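Local coordinates for protein endosialidase (Enterobacteria phage phi92, PDB 4HIZ) that cleaves polysialic acid chains within the polymer, at alpha-2,8 and apparently also alpha-2,9 linkages, as a trimeric phage endosialidase, at residues N386-L399 against S445-N457. Residues are numbered along the deposited sequence; the frame is centred on the assembly and turned at random.
Sequences NYLRFPNNVHHTNL and SWPVSLSNVQWFN
Leu450 CD1 sits over the centre of one face of the Phe390 ring, 3.8 Å from its centroid and 6° off the normal, a nearly axial CH-pi contact. At that ring's edge lies Val453 CG2, and Trp455 meets it obliquely, with planes at 32° and Phe390 CE2 3.6 Å from Trp455 CZ2. In the catalytic beta-propeller, this apolar cluster joins 386-389, an outermost strand of its four-stranded antiparallel sheet, and the loop after it to the 445-457 connection, which links the neighbouring antiparallel strands 435-442 and 456-460 of a second sheet. Leu388 CD1 makes a CH-pi contact over one face of the Trp446 indole, offset toward the rim, 3.4 Å from Trp446 CE2; Pro447 CD shares that face. Trp446 CG stands anti to the backbone nitrogen (chi1 -172°), the setting in which the indole meets Leu388, which approaches from the opposite direction. Pro391 CD packs 3.7 Å from Val453 CG1.

No direct hydrogen bond crosses the interface, but three waters do, each donating to a carbonyl of 386-399 and accepting an N-H from 445-457. Two take indole N-H groups in the ring plane: one links Trp446 NE1 to Tyr387 O, the other Trp455 NE1 to Pro391 O. The third donates to Arg389 O at 2.8 Å and accepts from Leu450 N, also at 2.8 Å.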
# COMPACT_ATOMS: atom_id res chain seq x y z
N ASN A 386 36.24 -32.55 12.31
CA ASN A 386 36.86 -32.02 13.52
C ASN A 386 35.81 -31.13 14.21
O ASN A 386 35.16 -30.32 13.54
CB ASN A 386 38.05 -31.15 13.12
CG ASN A 386 39.14 -31.97 12.46
OD1 ASN A 386 39.50 -31.77 11.29
ND2 ASN A 386 39.66 -32.92 13.21
N TYR A 387 35.64 -31.29 15.53
CA TYR A 387 34.53 -30.68 16.26
C TYR A 387 34.99 -29.70 17.31
O TYR A 387 36.04 -29.92 17.97
CB TYR A 387 33.77 -31.78 17.02
CG TYR A 387 33.26 -32.89 16.14
CD1 TYR A 387 32.10 -32.73 15.40
CD2 TYR A 387 33.95 -34.10 16.06
CE1 TYR A 387 31.61 -33.76 14.59
CE2 TYR A 387 33.48 -35.14 15.25
CZ TYR A 387 32.30 -34.96 14.52
OH TYR A 387 31.84 -35.99 13.72
N LEU A 388 34.18 -28.65 17.50
CA LEU A 388 34.36 -27.71 18.59
C LEU A 388 32.99 -27.43 19.22
O LEU A 388 32.14 -26.79 18.58
CB LEU A 388 34.94 -26.39 18.06
CG LEU A 388 36.40 -26.38 17.58
CD1 LEU A 388 36.71 -25.08 16.84
CD2 LEU A 388 37.34 -26.53 18.78
N ARG A 389 32.77 -27.89 20.44
CA ARG A 389 31.51 -27.60 21.11
C ARG A 389 31.49 -26.15 21.58
O ARG A 389 32.46 -25.69 22.19
CB ARG A 389 31.37 -28.53 22.33
CG ARG A 389 30.06 -28.35 23.09
CD ARG A 389 28.94 -29.14 22.45
NE ARG A 389 29.13 -30.59 22.59
CZ ARG A 389 28.23 -31.49 22.21
NH1 ARG A 389 27.08 -31.11 21.64
NH2 ARG A 389 28.46 -32.79 22.41
N PHE A 390 30.42 -25.42 21.31
CA PHE A 390 30.28 -24.12 21.99
C PHE A 390 30.04 -24.36 23.47
O PHE A 390 29.29 -25.26 23.83
CB PHE A 390 29.13 -23.28 21.42
CG PHE A 390 29.42 -22.68 20.06
CD1 PHE A 390 29.12 -23.40 18.90
CD2 PHE A 390 29.95 -21.39 19.96
CE1 PHE A 390 29.37 -22.86 17.65
CE2 PHE A 390 30.20 -20.81 18.68
CZ PHE A 390 29.88 -21.55 17.54
N PRO A 391 30.67 -23.56 24.34
CA PRO A 391 30.42 -23.76 25.77
C PRO A 391 28.99 -23.29 26.12
O PRO A 391 28.34 -22.55 25.35
CB PRO A 391 31.46 -22.83 26.44
CG PRO A 391 31.70 -21.76 25.43
CD PRO A 391 31.63 -22.47 24.08
N ASN A 392 28.50 -23.77 27.26
CA ASN A 392 27.28 -23.22 27.85
C ASN A 392 25.95 -23.59 27.15
O ASN A 392 24.98 -22.85 27.27
CB ASN A 392 27.39 -21.71 28.05
CG ASN A 392 28.52 -21.33 28.99
OD1 ASN A 392 29.34 -20.46 28.68
ND2 ASN A 392 28.53 -21.94 30.16
N ASN A 393 25.91 -24.75 26.48
CA ASN A 393 24.66 -25.36 26.00
C ASN A 393 23.85 -24.39 25.12
O ASN A 393 22.71 -24.03 25.44
CB ASN A 393 23.76 -25.84 27.17
CG ASN A 393 24.47 -26.80 28.11
OD1 ASN A 393 25.60 -27.24 27.86
ND2 ASN A 393 23.79 -27.16 29.21
N VAL A 394 24.45 -23.93 24.02
CA VAL A 394 23.73 -23.05 23.09
C VAL A 394 22.60 -23.90 22.49
O VAL A 394 22.82 -25.02 22.02
CB VAL A 394 24.69 -22.49 22.01
CG1 VAL A 394 23.94 -21.59 21.00
CG2 VAL A 394 25.86 -21.67 22.68
N HIS A 395 21.37 -23.38 22.54
CA HIS A 395 20.20 -24.19 22.22
C HIS A 395 19.06 -23.36 21.60
O HIS A 395 19.02 -22.12 21.73
CB HIS A 395 19.71 -24.94 23.48
CG HIS A 395 19.25 -24.02 24.57
ND1 HIS A 395 20.12 -23.31 25.37
CD2 HIS A 395 18.00 -23.70 24.99
CE1 HIS A 395 19.42 -22.59 26.24
NE2 HIS A 395 18.14 -22.81 26.02
N HIS A 396 18.18 -24.06 20.89
CA HIS A 396 16.91 -23.57 20.34
C HIS A 396 17.04 -22.76 19.08
O HIS A 396 16.02 -22.37 18.47
CB HIS A 396 16.08 -22.74 21.35
CG HIS A 396 15.49 -23.55 22.46
ND1 HIS A 396 15.50 -24.93 22.48
CD2 HIS A 396 14.86 -23.15 23.59
CE1 HIS A 396 14.91 -25.35 23.60
NE2 HIS A 396 14.51 -24.29 24.28
N THR A 397 18.29 -22.50 18.70
CA THR A 397 18.53 -21.69 17.49
C THR A 397 19.42 -22.45 16.52
O THR A 397 20.41 -23.08 16.93
CB THR A 397 19.13 -20.29 17.85
OG1 THR A 397 19.29 -19.51 16.65
CG2 THR A 397 20.49 -20.37 18.52
N ASN A 398 19.10 -22.36 15.22
CA ASN A 398 20.12 -22.71 14.24
C ASN A 398 21.17 -21.60 14.24
O ASN A 398 20.92 -20.48 14.72
CB ASN A 398 19.53 -22.97 12.83
CG ASN A 398 18.95 -21.73 12.21
OD1 ASN A 398 18.31 -20.97 12.90
ND2 ASN A 398 19.13 -21.53 10.93
N LEU A 399 22.34 -21.89 13.68
CA LEU A 399 23.48 -20.96 13.72
C LEU A 399 24.02 -20.75 12.30
O LEU A 399 25.08 -21.28 11.94
CB LEU A 399 24.60 -21.48 14.62
CG LEU A 399 24.27 -21.56 16.13
CD1 LEU A 399 25.51 -22.05 16.91
CD2 LEU A 399 23.85 -20.20 16.67
N SER A 445 43.10 -20.46 11.63
CA SER A 445 43.80 -21.08 12.74
C SER A 445 42.73 -21.72 13.60
O SER A 445 42.26 -21.10 14.55
CB SER A 445 44.54 -20.03 13.58
OG SER A 445 45.52 -19.34 12.84
N TRP A 446 42.34 -22.94 13.25
CA TRP A 446 41.24 -23.61 13.92
C TRP A 446 41.48 -23.69 15.42
O TRP A 446 42.52 -24.21 15.85
CB TRP A 446 41.14 -25.03 13.35
CG TRP A 446 39.93 -25.84 13.80
CD1 TRP A 446 39.94 -26.88 14.68
CD2 TRP A 446 38.56 -25.70 13.35
NE1 TRP A 446 38.67 -27.40 14.82
CE2 TRP A 446 37.81 -26.70 14.00
CE3 TRP A 446 37.91 -24.84 12.45
CZ2 TRP A 446 36.43 -26.85 13.81
CZ3 TRP A 446 36.56 -24.99 12.24
CH2 TRP A 446 35.82 -25.99 12.94
N PRO A 447 40.53 -23.19 16.23
CA PRO A 447 40.78 -23.12 17.67
C PRO A 447 40.97 -24.47 18.34
O PRO A 447 40.45 -25.50 17.90
CB PRO A 447 39.48 -22.54 18.22
CG PRO A 447 38.85 -21.82 17.08
CD PRO A 447 39.26 -22.56 15.85
N VAL A 448 41.67 -24.43 19.47
CA VAL A 448 41.79 -25.61 20.31
C VAL A 448 40.48 -25.80 21.07
O VAL A 448 40.06 -26.93 21.31
CB VAL A 448 42.96 -25.48 21.29
CG1 VAL A 448 42.93 -26.60 22.31
CG2 VAL A 448 44.27 -25.52 20.52
N SER A 449 39.82 -24.69 21.39
CA SER A 449 38.62 -24.71 22.20
C SER A 449 37.85 -23.45 21.89
O SER A 449 38.44 -22.42 21.58
CB SER A 449 39.02 -24.64 23.67
OG SER A 449 37.90 -24.46 24.49
N LEU A 450 36.53 -23.52 22.02
CA LEU A 450 35.69 -22.34 21.95
C LEU A 450 35.34 -21.83 23.35
O LEU A 450 34.42 -21.02 23.49
CB LEU A 450 34.40 -22.66 21.19
CG LEU A 450 34.60 -22.92 19.68
CD1 LEU A 450 33.27 -23.23 18.97
CD2 LEU A 450 35.27 -21.71 19.00
N SER A 451 36.06 -22.27 24.39
CA SER A 451 35.68 -21.83 25.75
C SER A 451 35.61 -20.31 25.88
O SER A 451 34.78 -19.80 26.62
CB SER A 451 36.63 -22.39 26.80
OG SER A 451 37.94 -21.96 26.51
N ASN A 452 36.46 -19.60 25.16
CA ASN A 452 36.42 -18.14 25.33
C ASN A 452 35.69 -17.41 24.22
O ASN A 452 35.86 -16.21 24.02
CB ASN A 452 37.82 -17.55 25.57
CG ASN A 452 38.40 -18.00 26.89
OD1 ASN A 452 39.45 -18.64 26.92
ND2 ASN A 452 37.71 -17.70 27.99
N VAL A 453 34.76 -18.12 23.57
CA VAL A 453 33.96 -17.47 22.54
C VAL A 453 33.27 -16.21 23.06
O VAL A 453 32.75 -16.18 24.19
CB VAL A 453 32.92 -18.45 21.88
CG1 VAL A 453 31.91 -18.96 22.90
CG2 VAL A 453 32.22 -17.76 20.68
N GLN A 454 33.32 -15.16 22.24
CA GLN A 454 32.72 -13.88 22.57
C GLN A 454 31.48 -13.70 21.69
O GLN A 454 31.57 -13.43 20.49
CB GLN A 454 33.72 -12.75 22.33
CG GLN A 454 33.13 -11.40 22.69
CD GLN A 454 34.14 -10.29 22.71
OE1 GLN A 454 35.19 -10.39 22.08
NE2 GLN A 454 33.84 -9.23 23.45
N TRP A 455 30.31 -13.89 22.29
CA TRP A 455 29.06 -13.58 21.59
C TRP A 455 28.66 -12.12 21.81
O TRP A 455 28.63 -11.63 22.95
CB TRP A 455 27.94 -14.45 22.14
CG TRP A 455 28.01 -15.93 21.79
CD1 TRP A 455 28.34 -16.99 22.64
CD2 TRP A 455 27.61 -16.52 20.56
NE1 TRP A 455 28.20 -18.18 21.97
CE2 TRP A 455 27.74 -17.93 20.70
CE3 TRP A 455 27.14 -16.00 19.35
CZ2 TRP A 455 27.41 -18.82 19.68
CZ3 TRP A 455 26.81 -16.86 18.33
CH2 TRP A 455 26.95 -18.27 18.49
N PHE A 456 28.37 -11.43 20.70
CA PHE A 456 27.93 -10.04 20.75
C PHE A 456 26.43 -9.97 20.52
O PHE A 456 25.94 -10.43 19.49
CB PHE A 456 28.61 -9.26 19.61
CG PHE A 456 30.11 -9.17 19.73
CD1 PHE A 456 30.70 -8.09 20.40
CD2 PHE A 456 30.94 -10.10 19.08
CE1 PHE A 456 32.09 -7.97 20.50
CE2 PHE A 456 32.33 -9.99 19.16
CZ PHE A 456 32.90 -8.92 19.85
N ASN A 457 25.70 -9.38 21.47
CA ASN A 457 24.29 -9.04 21.27
C ASN A 457 24.25 -7.79 20.39
O ASN A 457 24.66 -6.69 20.83
CB ASN A 457 23.66 -8.78 22.66
CG ASN A 457 22.19 -8.38 22.61
OD1 ASN A 457 21.45 -8.59 21.60
ND2 ASN A 457 21.76 -7.76 23.69
O HOH W 1 38.54 -29.66 16.66
O HOH W 2 35.22 -25.98 22.22
O HOH W 3 28.68 -20.09 24.11